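Local coordinates for protein aryl acylamidase (bacterium CSBL00001, PDB 4YJ6) that probably hydrolyses the amide bond of aryl acylamides, as a bacterial member of the amidase signature family, at residues Glu18-Ser22 against Lys23-Pro27; Phe200-Ile204 against Gly205-Phe209; Ala364-Ser367 against Val368-Ser372; Gly449-Gly453 against Leu454-Met458. All coordinates share one frame; numbering follows the deposited sequence.

Interaction 1: Glu18-Ser22 against Lys23-Pro27; sequences ELVKS and KQISP
Gln24 extends its side chain back along the last turn of helix 13-21, and its NE2 donates to Ser22 OG (2.9 Å), the hydroxyl lying close to the plane of the amide. With OG held between its own backbone N and carbonyl carbon (chi1 65°), Ser22 also donates from OG to Glu18 O (2.7 Å); the N and OG of Ser22 thus grip that carbonyl from opposite faces. Leu19 CD1 lies against the flat amide, 3.5 Å from Gln24 OE1. With an alanine here in place of Ser22, the Gln24 amide would probably lose its acceptor and be able to swing away, and Glu18 O would keep only the backbone N of this pair of donors.

Branched Ile25 suits the buried side, where its CG2 packs on Leu19 CB (3.6 Å) and Val20 CG2 (3.8 Å); Val30 of helix 27-45 touches both Val20 and Ile25. A water donates to Val20 O and Ile25 O, tying the turn to the chain that leaves it. The backbone positions all this: Gln24 N bonds to Leu19 O (2.9 Å) and Lys23 N to Val20 O (3.0 Å), while Lys23 adopts positive phi (61°). This pairing is the Schellman motif, which closes helix 13-21 and sends the chain into helix 27-45.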
ATOM      1  N   GLU A  18      -5.210  20.381  12.752  1.00 14.98           N
ATOM      2  CA  GLU A  18      -5.700  21.307  13.785  1.00 15.37           C
ATOM      3  C   GLU A  18      -4.633  22.339  14.170  1.00 16.30           C
ATOM      4  O   GLU A  18      -4.954  23.522  14.398  1.00 16.70           O
ATOM      5  CB  GLU A  18      -6.182  20.502  15.000  1.00 15.70           C
ATOM      6  CG  GLU A  18      -6.506  21.342  16.235  1.00 21.99           C
ATOM      7  CD  GLU A  18      -7.678  22.276  16.046  1.00 28.82           C
ATOM      8  OE1 GLU A  18      -8.489  22.071  15.109  1.00 28.24           O
ATOM      9  OE2 GLU A  18      -7.785  23.229  16.852  1.00 30.80           O
ATOM     10  N   LEU A  19      -3.378  21.898  14.281  1.00 13.22           N
ATOM     11  CA  LEU A  19      -2.261  22.789  14.613  1.00 14.77           C
ATOM     12  C   LEU A  19      -2.147  23.886  13.556  1.00 15.79           C
ATOM     13  O   LEU A  19      -1.921  25.052  13.864  1.00 13.89           O
ATOM     14  CB  LEU A  19      -0.943  22.035  14.609  1.00 15.02           C
ATOM     15  CG  LEU A  19      -0.222  21.622  15.905  1.00 25.23           C
ATOM     16  CD1 LEU A  19      -0.972  21.914  17.220  1.00 17.75           C
ATOM     17  CD2 LEU A  19       0.318  20.206  15.833  1.00 18.81           C
ATOM     18  N   VAL A  20      -2.324  23.510  12.296  1.00 12.67           N
ATOM     19  CA  VAL A  20      -2.172  24.493  11.223  1.00 14.00           C
ATOM     20  C   VAL A  20      -3.416  25.404  11.133  1.00 16.69           C
ATOM     21  O   VAL A  20      -3.288  26.629  11.029  1.00 17.66           O
ATOM     22  CB  VAL A  20      -1.867  23.760   9.876  1.00 14.23           C
ATOM     23  CG1 VAL A  20      -2.002  24.717   8.691  1.00 16.19           C
ATOM     24  CG2 VAL A  20      -0.453  23.128   9.927  1.00 14.36           C
ATOM     25  N   LYS A  21      -4.615  24.828  11.257  1.00 15.20           N
ATOM     26  CA  LYS A  21      -5.841  25.600  11.141  1.00 21.01           C
ATOM     27  C   LYS A  21      -5.940  26.624  12.268  1.00 19.47           C
ATOM     28  O   LYS A  21      -6.405  27.759  12.059  1.00 23.50           O
ATOM     29  CB  LYS A  21      -7.065  24.688  11.204  1.00 20.86           C
ATOM     30  CG  LYS A  21      -8.376  25.453  11.238  1.00 29.04           C
ATOM     31  CD  LYS A  21      -9.503  24.641  11.803  1.00 31.66           C
ATOM     32  CE  LYS A  21     -10.485  25.579  12.556  1.00 41.19           C
ATOM     33  NZ  LYS A  21      -9.844  26.402  13.686  1.00 37.13           N
ATOM     34  N   SER A  22      -5.519  26.233  13.462  1.00 18.46           N
ATOM     35  CA  SER A  22      -5.556  27.144  14.607  1.00 21.39           C
ATOM     36  C   SER A  22      -4.366  28.095  14.682  1.00 22.49           C
ATOM     37  O   SER A  22      -4.219  28.847  15.663  1.00 19.79           O
ATOM     38  CB  SER A  22      -5.652  26.354  15.907  1.00 21.15           C
ATOM     39  OG  SER A  22      -4.493  25.577  16.102  1.00 19.01           O
ATOM     40  N   LYS A  23      -3.528  28.075  13.645  1.00 17.28           N
ATOM     41  CA  LYS A  23      -2.340  28.926  13.563  1.00 20.43           C
ATOM     42  C   LYS A  23      -1.323  28.685  14.672  1.00 20.53           C
ATOM     43  O   LYS A  23      -0.546  29.578  15.018  1.00 19.39           O
ATOM     44  CB  LYS A  23      -2.740  30.412  13.516  1.00 22.33           C
ATOM     45  CG  LYS A  23      -3.741  30.720  12.411  1.00 23.39           C
ATOM     46  CD  LYS A  23      -4.177  32.202  12.398  1.00 26.60           C
ATOM     47  CE  LYS A  23      -5.282  32.454  11.359  1.00 29.72           C
ATOM     48  NZ  LYS A  23      -5.941  33.814  11.539  1.00 28.89           N
ATOM     49  N   GLN A  24      -1.300  27.485  15.240  1.00 16.09           N
ATOM     50  CA  GLN A  24      -0.264  27.171  16.210  1.00 18.34           C
ATOM     51  C   GLN A  24       1.084  26.916  15.563  1.00 23.11           C
ATOM     52  O   GLN A  24       2.134  27.120  16.177  1.00 21.96           O
ATOM     53  CB  GLN A  24      -0.638  25.960  17.036  1.00 17.57           C
ATOM     54  CG  GLN A  24      -1.764  26.214  18.018  1.00 18.38           C
ATOM     55  CD  GLN A  24      -2.105  24.943  18.774  1.00 18.06           C
ATOM     56  OE1 GLN A  24      -1.299  24.449  19.548  1.00 21.16           O
ATOM     57  NE2 GLN A  24      -3.280  24.385  18.495  1.00 17.94           N
ATOM     58  N   ILE A  25       1.060  26.463  14.317  1.00 18.09           N
ATOM     59  CA  ILE A  25       2.296  26.203  13.602  1.00 17.84           C
ATOM     60  C   ILE A  25       2.045  26.613  12.159  1.00 17.11           C
ATOM     61  O   ILE A  25       0.959  26.389  11.641  1.00 16.86           O
ATOM     62  CB  ILE A  25       2.695  24.700  13.674  1.00 18.92           C
ATOM     63  CG1 ILE A  25       4.093  24.484  13.093  1.00 21.18           C
ATOM     64  CG2 ILE A  25       1.667  23.814  12.957  1.00 18.88           C
ATOM     65  CD1 ILE A  25       4.628  23.051  13.358  1.00 24.21           C
ATOM     66  N   SER A  26       3.035  27.236  11.532  1.00 18.08           N
ATOM     67  CA  SER A  26       2.931  27.604  10.122  1.00 15.59           C
ATOM     68  C   SER A  26       3.189  26.398   9.222  1.00 14.77           C
ATOM     69  O   SER A  26       4.012  25.576   9.546  1.00 15.26           O
ATOM     70  CB  SER A  26       4.014  28.630   9.776  1.00 17.94           C
ATOM     71  OG  SER A  26       3.900  28.990   8.388  1.00 24.77           O
ATOM     72  N   PRO A  27       2.510  26.339   8.056  1.00 13.62           N
ATOM     73  CA  PRO A  27       2.878  25.349   7.029  1.00 14.47           C
ATOM     74  C   PRO A  27       4.383  25.389   6.734  1.00 13.77           C
ATOM     75  O   PRO A  27       4.987  24.342   6.510  1.00 13.55           O
ATOM     76  CB  PRO A  27       2.086  25.799   5.810  1.00 16.52           C
ATOM     77  CG  PRO A  27       0.924  26.557   6.361  1.00 17.75           C
ATOM     78  CD  PRO A  27       1.412  27.215   7.619  1.00 14.09           C
TER
HETATM   79  O   HOH W   1      -1.015  27.918  10.389  1.00 14.41           O

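Interaction 2: Phe200-Ile204 against Gly205-Phe209; sequences FQPSI and GRVPF
Pro202 and Val207 press together across a tight turn, with Pro202 CG 3.6 Å from Val207 CG2. The same proline ring meets the aliphatic root of Arg206, CB to CB at 3.8 Å, so that this side of the turn is closely filled; Met238 of helix 231-241 touches all three side chains. Because Arg206 bends at chi2 (66°) and again at chi3 (68°), its head curls back, and NE forms a salt bridge with Asp467 OD1. Ser203 OG bonds to the same carboxylate oxygen, which probably helps to balance the buried charge.

A water sits inside the turn beneath the proline, donating to Ser203 O (2.8 Å) and accepting from Val207 N (2.9 Å), and so bridges backbone groups too far apart to bond directly. The looser side is that of Ile204, which is partly exposed; it starts its side chain away from the turn and touches Tyr221 and Tyr223.

The bond from Arg206 N to Ser203 O (3.0 Å) closes the turn. Gly205 has a positive phi (86°), where a side chain would collide with Ile204 O, so glycine is the natural occupant. With Ile204 extended before it, this is a type II beta turn, and it leads the chain out of strand 198-201 of the central mixed sheet.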
ATOM      1  N   PHE A 200      -4.806   0.869   4.042  1.00  9.75           N
ATOM      2  CA  PHE A 200      -6.204   0.771   3.602  1.00  8.87           C
ATOM      3  C   PHE A 200      -6.299   0.619   2.079  1.00  8.43           C
ATOM      4  O   PHE A 200      -5.928   1.559   1.348  1.00  9.24           O
ATOM      5  CB  PHE A 200      -7.034   2.007   4.025  1.00  9.95           C
ATOM      6  CG  PHE A 200      -8.512   1.787   3.843  1.00 10.92           C
ATOM      7  CD1 PHE A 200      -9.258   1.217   4.868  1.00 10.36           C
ATOM      8  CD2 PHE A 200      -9.139   2.090   2.653  1.00 10.65           C
ATOM      9  CE1 PHE A 200     -10.620   0.965   4.716  1.00 12.13           C
ATOM     10  CE2 PHE A 200     -10.501   1.851   2.482  1.00 11.98           C
ATOM     11  CZ  PHE A 200     -11.236   1.265   3.515  1.00 10.06           C
ATOM     12  N   GLN A 201      -6.794  -0.537   1.618  1.00  8.05           N
ATOM     13  CA  GLN A 201      -6.974  -0.833   0.184  1.00  9.81           C
ATOM     14  C   GLN A 201      -8.473  -0.710  -0.140  1.00  8.99           C
ATOM     15  O   GLN A 201      -9.279  -1.566   0.255  1.00  9.33           O
ATOM     16  CB  GLN A 201      -6.429  -2.246  -0.152  1.00 10.08           C
ATOM     17  CG  GLN A 201      -6.774  -2.727  -1.603  1.00 10.05           C
ATOM     18  CD  GLN A 201      -7.822  -3.813  -1.560  1.00  9.22           C
ATOM     19  OE1 GLN A 201      -7.617  -4.843  -0.905  1.00 10.57           O
ATOM     20  NE2 GLN A 201      -8.958  -3.594  -2.217  1.00  9.51           N
ATOM     21  N   PRO A 202      -8.852   0.351  -0.851  1.00  8.40           N
ATOM     22  CA  PRO A 202     -10.288   0.609  -1.049  1.00  7.16           C
ATOM     23  C   PRO A 202     -10.948  -0.350  -2.028  1.00  8.20           C
ATOM     24  O   PRO A 202     -10.264  -1.032  -2.812  1.00  9.47           O
ATOM     25  CB  PRO A 202     -10.325   2.051  -1.666  1.00  9.87           C
ATOM     26  CG  PRO A 202      -8.929   2.540  -1.677  1.00 14.28           C
ATOM     27  CD  PRO A 202      -7.998   1.350  -1.515  1.00  9.75           C
ATOM     28  N   SER A 203     -12.284  -0.368  -2.021  1.00  7.81           N
ATOM     29  CA  SER A 203     -13.041  -1.124  -3.014  1.00  8.75           C
ATOM     30  C   SER A 203     -12.631  -0.704  -4.408  1.00  8.25           C
ATOM     31  O   SER A 203     -12.371   0.478  -4.628  1.00  9.36           O
ATOM     32  CB  SER A 203     -14.543  -0.788  -2.864  1.00 10.02           C
ATOM     33  OG  SER A 203     -15.022  -1.239  -1.604  1.00  8.36           O
ATOM     34  N   ILE A 204     -12.698  -1.615  -5.388  1.00  7.16           N
ATOM     35  CA  ILE A 204     -12.446  -1.167  -6.755  1.00  7.84           C
ATOM     36  C   ILE A 204     -13.471  -0.056  -7.122  1.00  9.07           C
ATOM     37  O   ILE A 204     -14.673  -0.143  -6.838  1.00 10.40           O
ATOM     38  CB  ILE A 204     -12.422  -2.373  -7.771  1.00  9.70           C
ATOM     39  CG1 ILE A 204     -12.080  -1.871  -9.193  1.00 10.28           C
ATOM     40  CG2 ILE A 204     -13.803  -3.105  -7.798  1.00 10.45           C
ATOM     41  CD1 ILE A 204     -10.604  -1.264  -9.343  1.00 12.04           C
ATOM     42  N   GLY A 205     -12.965   0.996  -7.777  1.00  8.05           N
ATOM     43  CA  GLY A 205     -13.803   2.136  -8.161  1.00 10.49           C
ATOM     44  C   GLY A 205     -13.981   3.202  -7.106  1.00 11.04           C
ATOM     45  O   GLY A 205     -14.544   4.254  -7.407  1.00  9.68           O
ATOM     46  N   ARG A 206     -13.563   2.942  -5.873  1.00  8.88           N
ATOM     47  CA  ARG A 206     -13.732   3.903  -4.781  1.00  8.55           C
ATOM     48  C   ARG A 206     -12.782   5.094  -4.933  1.00 10.09           C
ATOM     49  O   ARG A 206     -13.195   6.238  -4.797  1.00  9.62           O
ATOM     50  CB  ARG A 206     -13.483   3.186  -3.428  1.00  9.30           C
ATOM     51  CG  ARG A 206     -13.698   4.083  -2.196  1.00  9.77           C
ATOM     52  CD  ARG A 206     -15.175   4.492  -2.063  1.00 10.59           C
ATOM     53  NE  ARG A 206     -15.972   3.322  -1.725  1.00  9.32           N
ATOM     54  CZ  ARG A 206     -17.256   3.146  -2.056  1.00  8.96           C
ATOM     55  NH1 ARG A 206     -17.927   4.036  -2.770  1.00  9.08           N
ATOM     56  NH2 ARG A 206     -17.887   2.042  -1.640  1.00  9.37           N
ATOM     57  N   VAL A 207     -11.514   4.819  -5.202  1.00  7.97           N
ATOM     58  CA  VAL A 207     -10.513   5.879  -5.500  1.00  9.50           C
ATOM     59  C   VAL A 207     -10.126   5.751  -6.976  1.00  8.61           C
ATOM     60  O   VAL A 207      -9.842   4.650  -7.465  1.00  9.90           O
ATOM     61  CB  VAL A 207      -9.247   5.651  -4.621  1.00 10.51           C
ATOM     62  CG1 VAL A 207      -8.104   6.665  -4.947  1.00  9.07           C
ATOM     63  CG2 VAL A 207      -9.616   5.722  -3.153  1.00  9.61           C
ATOM     64  N   PRO A 208     -10.133   6.854  -7.720  1.00  9.32           N
ATOM     65  CA  PRO A 208      -9.821   6.738  -9.152  1.00  9.99           C
ATOM     66  C   PRO A 208      -8.446   6.126  -9.382  1.00 12.56           C
ATOM     67  O   PRO A 208      -7.519   6.387  -8.601  1.00 10.87           O
ATOM     68  CB  PRO A 208      -9.802   8.215  -9.649  1.00 12.87           C
ATOM     69  CG  PRO A 208     -10.568   9.009  -8.619  1.00 13.81           C
ATOM     70  CD  PRO A 208     -10.451   8.241  -7.288  1.00 10.84           C
ATOM     71  N   PHE A 209      -8.309   5.299 -10.417  1.00  9.51           N
ATOM     72  CA  PHE A 209      -6.995   4.829 -10.831  1.00 10.41           C
ATOM     73  C   PHE A 209      -6.880   5.101 -12.319  1.00 11.41           C
ATOM     74  O   PHE A 209      -7.759   4.686 -13.076  1.00 12.15           O
ATOM     75  CB  PHE A 209      -6.839   3.310 -10.579  1.00 10.82           C
ATOM     76  CG  PHE A 209      -5.395   2.880 -10.623  1.00 11.23           C
ATOM     77  CD1 PHE A 209      -4.750   2.725 -11.841  1.00 14.02           C
ATOM     78  CD2 PHE A 209      -4.680   2.725  -9.449  1.00 10.87           C
ATOM     79  CE1 PHE A 209      -3.391   2.384 -11.895  1.00 14.55           C
ATOM     80  CE2 PHE A 209      -3.309   2.370  -9.474  1.00 14.38           C
ATOM     81  CZ  PHE A 209      -2.668   2.197 -10.711  1.00 16.96           C
TER
HETATM   82  O   HOH W   2     -10.253   2.174  -5.356  1.00  8.60           O

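Interaction 3: Ala364-Ser367 against Val368-Ser372; sequences ADIS and VQQIS
Ser367 stands at the start of helix 368-389 and offers its carbonyl O to Ile371 N (3.0 Å), the first backbone bond of the helix, received in the carbonyl plane. The residue's side chain does a second job. Its OG takes the position between backbone N and carbonyl carbon (chi1 66°), and from there it accepts from Gln370 N at 3.0 Å, so that an amide which has no preceding helical turn to bond to is satisfied. A serine suits this N-cap place because its hydroxyl is short enough to reach back to the backbone. Gln369 bends its chain over the cap, bringing OE1 within 3.4 Å of Ser367 CB.

The residue before the cap supplies an apolar clasp. Ile366 crosses the side chains of Gln370 and Ile371 at about a right angle: its CG1 rests on Gln370 CB (3.7 Å), and its CD1 meets Ile371 CG1 (3.9 Å). Only the methylene part of Gln370 is engaged here, its amide leading away from the contact. Contact between the residue before the N-cap and the fourth residue of the helix is the hydrophobic staple. Replacing Ile366 by a glycine would probably open a gap beside Ile371 and Gln370 and let the incoming loop move against the helix start.

Although the contact is at the surface, it is not isolated: the loop comes from helix 354-363, and helix 315-339 lies alongside, with Arg324 touching Ile366 and Gln370, and Ile328 touching Ile366.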
ATOM      1  N   ALA A 364       5.292 -12.761 -23.488  1.00 19.89           N
ATOM      2  CA  ALA A 364       5.529 -11.993 -24.720  1.00 21.21           C
ATOM      3  C   ALA A 364       4.576 -12.397 -25.864  1.00 23.70           C
ATOM      4  O   ALA A 364       4.117 -11.548 -26.664  1.00 23.06           O
ATOM      5  CB  ALA A 364       6.997 -12.151 -25.163  1.00 22.60           C
ATOM      6  N   ASP A 365       4.298 -13.693 -25.933  1.00 22.53           N
ATOM      7  CA  ASP A 365       3.333 -14.245 -26.893  1.00 23.88           C
ATOM      8  C   ASP A 365       2.299 -15.137 -26.192  1.00 19.88           C
ATOM      9  O   ASP A 365       1.974 -16.234 -26.647  1.00 18.76           O
ATOM     10  CB  ASP A 365       4.063 -15.020 -27.989  1.00 25.24           C
ATOM     11  CG  ASP A 365       5.000 -14.123 -28.784  1.00 30.48           C
ATOM     12  OD1 ASP A 365       4.494 -13.305 -29.596  1.00 31.74           O
ATOM     13  OD2 ASP A 365       6.242 -14.201 -28.578  1.00 34.95           O
ATOM     14  N   ILE A 366       1.787 -14.659 -25.060  1.00 18.77           N
ATOM     15  CA  ILE A 366       0.837 -15.442 -24.283  1.00 18.38           C
ATOM     16  C   ILE A 366      -0.377 -15.760 -25.144  1.00 18.02           C
ATOM     17  O   ILE A 366      -0.835 -14.910 -25.912  1.00 18.54           O
ATOM     18  CB  ILE A 366       0.411 -14.682 -23.016  1.00 16.20           C
ATOM     19  CG1 ILE A 366      -0.467 -15.575 -22.127  1.00 15.66           C
ATOM     20  CG2 ILE A 366      -0.279 -13.326 -23.361  1.00 16.02           C
ATOM     21  CD1 ILE A 366      -0.758 -14.939 -20.804  1.00 16.86           C
ATOM     22  N   SER A 367      -0.903 -16.970 -25.029  1.00 16.23           N
ATOM     23  CA  SER A 367      -2.022 -17.371 -25.876  1.00 19.67           C
ATOM     24  C   SER A 367      -3.323 -16.896 -25.276  1.00 19.25           C
ATOM     25  O   SER A 367      -3.415 -16.682 -24.070  1.00 17.69           O
ATOM     26  CB  SER A 367      -2.085 -18.881 -26.006  1.00 18.95           C
ATOM     27  OG  SER A 367      -2.393 -19.480 -24.761  1.00 19.43           O
ATOM     28  N   VAL A 368      -4.336 -16.753 -26.123  1.00 17.70           N
ATOM     29  CA  VAL A 368      -5.656 -16.367 -25.670  1.00 17.62           C
ATOM     30  C   VAL A 368      -6.191 -17.468 -24.733  1.00 16.71           C
ATOM     31  O   VAL A 368      -6.905 -17.161 -23.796  1.00 18.22           O
ATOM     32  CB  VAL A 368      -6.614 -16.060 -26.866  1.00 19.63           C
ATOM     33  CG1 VAL A 368      -6.846 -17.295 -27.720  1.00 20.90           C
ATOM     34  CG2 VAL A 368      -7.946 -15.488 -26.385  1.00 20.31           C
ATOM     35  N   GLN A 369      -5.818 -18.723 -24.969  1.00 17.07           N
ATOM     36  CA  GLN A 369      -6.233 -19.814 -24.072  1.00 18.86           C
ATOM     37  C   GLN A 369      -5.682 -19.578 -22.664  1.00 18.40           C
ATOM     38  O   GLN A 369      -6.389 -19.770 -21.688  1.00 16.65           O
ATOM     39  CB  GLN A 369      -5.772 -21.167 -24.607  1.00 22.79           C
ATOM     40  CG  GLN A 369      -6.522 -21.599 -25.883  1.00 27.09           C
ATOM     41  CD  GLN A 369      -6.019 -20.910 -27.160  1.00 26.85           C
ATOM     42  OE1 GLN A 369      -4.900 -20.389 -27.217  1.00 21.73           O
ATOM     43  NE2 GLN A 369      -6.863 -20.904 -28.191  1.00 30.59           N
ATOM     44  N   GLN A 370      -4.421 -19.150 -22.566  1.00 16.41           N
ATOM     45  CA  GLN A 370      -3.815 -18.918 -21.263  1.00 15.17           C
ATOM     46  C   GLN A 370      -4.448 -17.719 -20.566  1.00 14.53           C
ATOM     47  O   GLN A 370      -4.688 -17.747 -19.350  1.00 15.08           O
ATOM     48  CB  GLN A 370      -2.302 -18.675 -21.384  1.00 18.24           C
ATOM     49  CG  GLN A 370      -1.626 -18.442 -20.036  1.00 17.07           C
ATOM     50  CD  GLN A 370      -1.633 -19.694 -19.182  1.00 22.12           C
ATOM     51  OE1 GLN A 370      -0.832 -20.606 -19.405  1.00 25.80           O
ATOM     52  NE2 GLN A 370      -2.549 -19.759 -18.216  1.00 17.09           N
ATOM     53  N   ILE A 371      -4.671 -16.648 -21.324  1.00 15.12           N
ATOM     54  CA  ILE A 371      -5.364 -15.481 -20.803  1.00 13.44           C
ATOM     55  C   ILE A 371      -6.724 -15.882 -20.242  1.00 15.75           C
ATOM     56  O   ILE A 371      -7.077 -15.506 -19.116  1.00 15.01           O
ATOM     57  CB  ILE A 371      -5.533 -14.414 -21.918  1.00 15.26           C
ATOM     58  CG1 ILE A 371      -4.173 -13.806 -22.252  1.00 16.82           C
ATOM     59  CG2 ILE A 371      -6.514 -13.324 -21.463  1.00 17.68           C
ATOM     60  CD1 ILE A 371      -4.229 -12.940 -23.506  1.00 18.19           C
ATOM     61  N   SER A 372      -7.443 -16.720 -20.985  1.00 14.09           N
ATOM     62  CA  SER A 372      -8.793 -17.134 -20.589  1.00 17.68           C
ATOM     63  C   SER A 372      -8.734 -17.991 -19.337  1.00 15.57           C
ATOM     64  O   SER A 372      -9.587 -17.891 -18.471  1.00 14.31           O
ATOM     65  CB  SER A 372      -9.491 -17.910 -21.726  1.00 18.53           C
ATOM     66  OG  SER A 372      -9.623 -17.079 -22.873  1.00 24.10           O
TER

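Interaction 4: Gly449-Gly453 against Leu454-Met458; sequences GLIDG and LPAGM
Ile451 and Leu454 face each other as the last pair of a hairpin, and two backbone bonds join them: Ile451 N to Leu454 O (2.9 Å), in the carbonyl plane, and Leu454 N to Ile451 O (3.0 Å), with the donor standing well above that plane. Just inside, Leu450 and Pro455 form a non-hydrogen-bonded pair. A proline is acceptable here because no N-H has to be offered to Leu450. A CA-H...O contact from Leu450 CA to Leu454 O (3.2 Å) supplements the regular bonds.

Apolar contacts lie on both faces of the ribbon. On one, Leu450 CD2 reaches over the proline ring, 3.9 Å from Pro455 CG; this follows from CG lying anti to the carbonyl carbon (chi1 -54°). On the other, Ile451 CD1 reaches Ala456 CB diagonally at 4.2 Å, while Ile451 and Leu454 both touch Met403, and Ala456 touches Leu289 of helix 284-299.

Conformation is the third element. Asp452 and Gly453 both have positive phi (50° and 85°), forming the type I' turn of a hairpin with a two-residue loop; glycine tolerates this readily, and the exposed Asp452 carries its carboxylate on the outside of the bend. The chemistry implies a division of labour: backbone bonds and the turn set the register of strands 443-451 and 454-462, whereas the small and branched apolar side chains fit the hairpin to its surroundings.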
ATOM      1  N   GLY A 449       0.216  -7.071  16.339  1.00 16.46           N
ATOM      2  CA  GLY A 449       1.200  -7.339  17.388  1.00 19.42           C
ATOM      3  C   GLY A 449       2.595  -7.594  16.858  1.00 18.21           C
ATOM      4  O   GLY A 449       2.878  -7.387  15.680  1.00 17.00           O
ATOM      5  N   LEU A 450       3.504  -8.034  17.739  1.00 15.97           N
ATOM      6  CA  LEU A 450       4.866  -8.356  17.329  1.00 16.65           C
ATOM      7  C   LEU A 450       5.179  -9.833  17.587  1.00 17.56           C
ATOM      8  O   LEU A 450       4.659 -10.433  18.535  1.00 20.52           O
ATOM      9  CB  LEU A 450       5.889  -7.543  18.129  1.00 17.13           C
ATOM     10  CG  LEU A 450       5.733  -6.037  18.153  1.00 18.74           C
ATOM     11  CD1 LEU A 450       6.801  -5.460  19.093  1.00 22.91           C
ATOM     12  CD2 LEU A 450       5.844  -5.460  16.714  1.00 16.50           C
ATOM     13  N   ILE A 451       6.005 -10.394  16.715  1.00 15.89           N
ATOM     14  CA  ILE A 451       6.535 -11.743  16.872  1.00 21.05           C
ATOM     15  C   ILE A 451       8.032 -11.587  16.820  1.00 20.28           C
ATOM     16  O   ILE A 451       8.596 -11.125  15.820  1.00 18.16           O
ATOM     17  CB  ILE A 451       6.007 -12.685  15.762  1.00 20.18           C
ATOM     18  CG1 ILE A 451       4.481 -12.824  15.929  1.00 19.28           C
ATOM     19  CG2 ILE A 451       6.706 -14.077  15.818  1.00 24.15           C
ATOM     20  CD1 ILE A 451       3.748 -13.481  14.756  1.00 18.74           C
ATOM     21  N   ASP A 452       8.688 -11.929  17.929  1.00 20.52           N
ATOM     22  CA  ASP A 452      10.142 -11.759  18.022  1.00 23.78           C
ATOM     23  C   ASP A 452      10.577 -10.347  17.592  1.00 20.92           C
ATOM     24  O   ASP A 452      11.559 -10.181  16.875  1.00 21.82           O
ATOM     25  CB  ASP A 452      10.840 -12.806  17.163  1.00 25.95           C
ATOM     26  CG  ASP A 452      12.316 -13.005  17.548  1.00 35.65           C
ATOM     27  OD1 ASP A 452      12.702 -12.599  18.670  1.00 36.12           O
ATOM     28  OD2 ASP A 452      13.083 -13.575  16.729  1.00 35.68           O
ATOM     29  N   GLY A 453       9.833  -9.344  18.039  1.00 18.36           N
ATOM     30  CA  GLY A 453      10.216  -7.956  17.863  1.00 20.11           C
ATOM     31  C   GLY A 453       9.806  -7.347  16.518  1.00 18.78           C
ATOM     32  O   GLY A 453      10.041  -6.167  16.288  1.00 20.96           O
ATOM     33  N   LEU A 454       9.193  -8.145  15.640  1.00 19.16           N
ATOM     34  CA  LEU A 454       8.836  -7.670  14.298  1.00 16.97           C
ATOM     35  C   LEU A 454       7.304  -7.680  14.104  1.00 17.89           C
ATOM     36  O   LEU A 454       6.584  -8.522  14.637  1.00 15.94           O
ATOM     37  CB  LEU A 454       9.496  -8.524  13.224  1.00 18.19           C
ATOM     38  CG  LEU A 454      11.021  -8.470  13.129  1.00 22.07           C
ATOM     39  CD1 LEU A 454      11.468  -9.361  11.984  1.00 19.92           C
ATOM     40  CD2 LEU A 454      11.470  -7.012  12.943  1.00 21.78           C
ATOM     41  N   PRO A 455       6.794  -6.706  13.344  1.00 14.23           N
ATOM     42  CA  PRO A 455       5.339  -6.624  13.254  1.00 14.04           C
ATOM     43  C   PRO A 455       4.720  -7.680  12.360  1.00 12.07           C
ATOM     44  O   PRO A 455       5.345  -8.142  11.401  1.00 13.94           O
ATOM     45  CB  PRO A 455       5.105  -5.236  12.599  1.00 13.04           C
ATOM     46  CG  PRO A 455       6.376  -4.440  12.941  1.00 15.20           C
ATOM     47  CD  PRO A 455       7.467  -5.489  12.841  1.00 13.06           C
ATOM     48  N   ALA A 456       3.472  -8.002  12.647  1.00 13.44           N
ATOM     49  CA  ALA A 456       2.656  -8.836  11.753  1.00 14.43           C
ATOM     50  C   ALA A 456       1.271  -8.225  11.658  1.00 13.41           C
ATOM     51  O   ALA A 456       0.742  -7.711  12.642  1.00 12.96           O
ATOM     52  CB  ALA A 456       2.523 -10.302  12.299  1.00 15.16           C
ATOM     53  N   GLY A 457       0.641  -8.352  10.488  1.00 14.20           N
ATOM     54  CA  GLY A 457      -0.676  -7.786  10.309  1.00 11.69           C
ATOM     55  C   GLY A 457      -1.822  -8.769  10.164  1.00 12.67           C
ATOM     56  O   GLY A 457      -1.646  -9.930   9.757  1.00 12.31           O
HETATM   57  N   MSE A 458      -3.013  -8.292  10.518  1.00 11.68           N
HETATM   58  CA  MSE A 458      -4.237  -9.020  10.207  1.00 10.15           C
HETATM   59  C   MSE A 458      -5.035  -8.269   9.146  1.00 14.42           C
HETATM   60  O   MSE A 458      -5.155  -7.051   9.212  1.00 12.73           O
HETATM   61  CB  MSE A 458      -5.096  -9.131  11.454  1.00 14.00           C
HETATM   62  CG  MSE A 458      -6.489  -9.549  11.104  1.00 15.98           C
HETATM   63 SE   MSE A 458      -7.377  -9.953  12.799  1.00 44.07          SE
HETATM   64  CE  MSE A 458      -7.673  -8.166  13.372  1.00 21.37           C
TER

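All four contacts are local, each within one continuous stretch of chain, but their chemistry follows their place. Interaction 2 is the buried one, where apolar packing goes with an arginine whose charge is met by Asp467, outside the two segments; interaction 3 is at the surface, and interactions 1 and 4 are partly buried. Interactions 1 and 3 are complementary, one ending a helix and the other starting one, and each uses a serine hydroxyl; they lie on opposite sides of the chain's centre, about 56 Å apart between centres. Interactions 2 and 4 reach the same mixed sheet through neighbouring strands 198-201 and 443-451, and both turn on a glycine with positive phi, yet only interaction 4 pairs two strands.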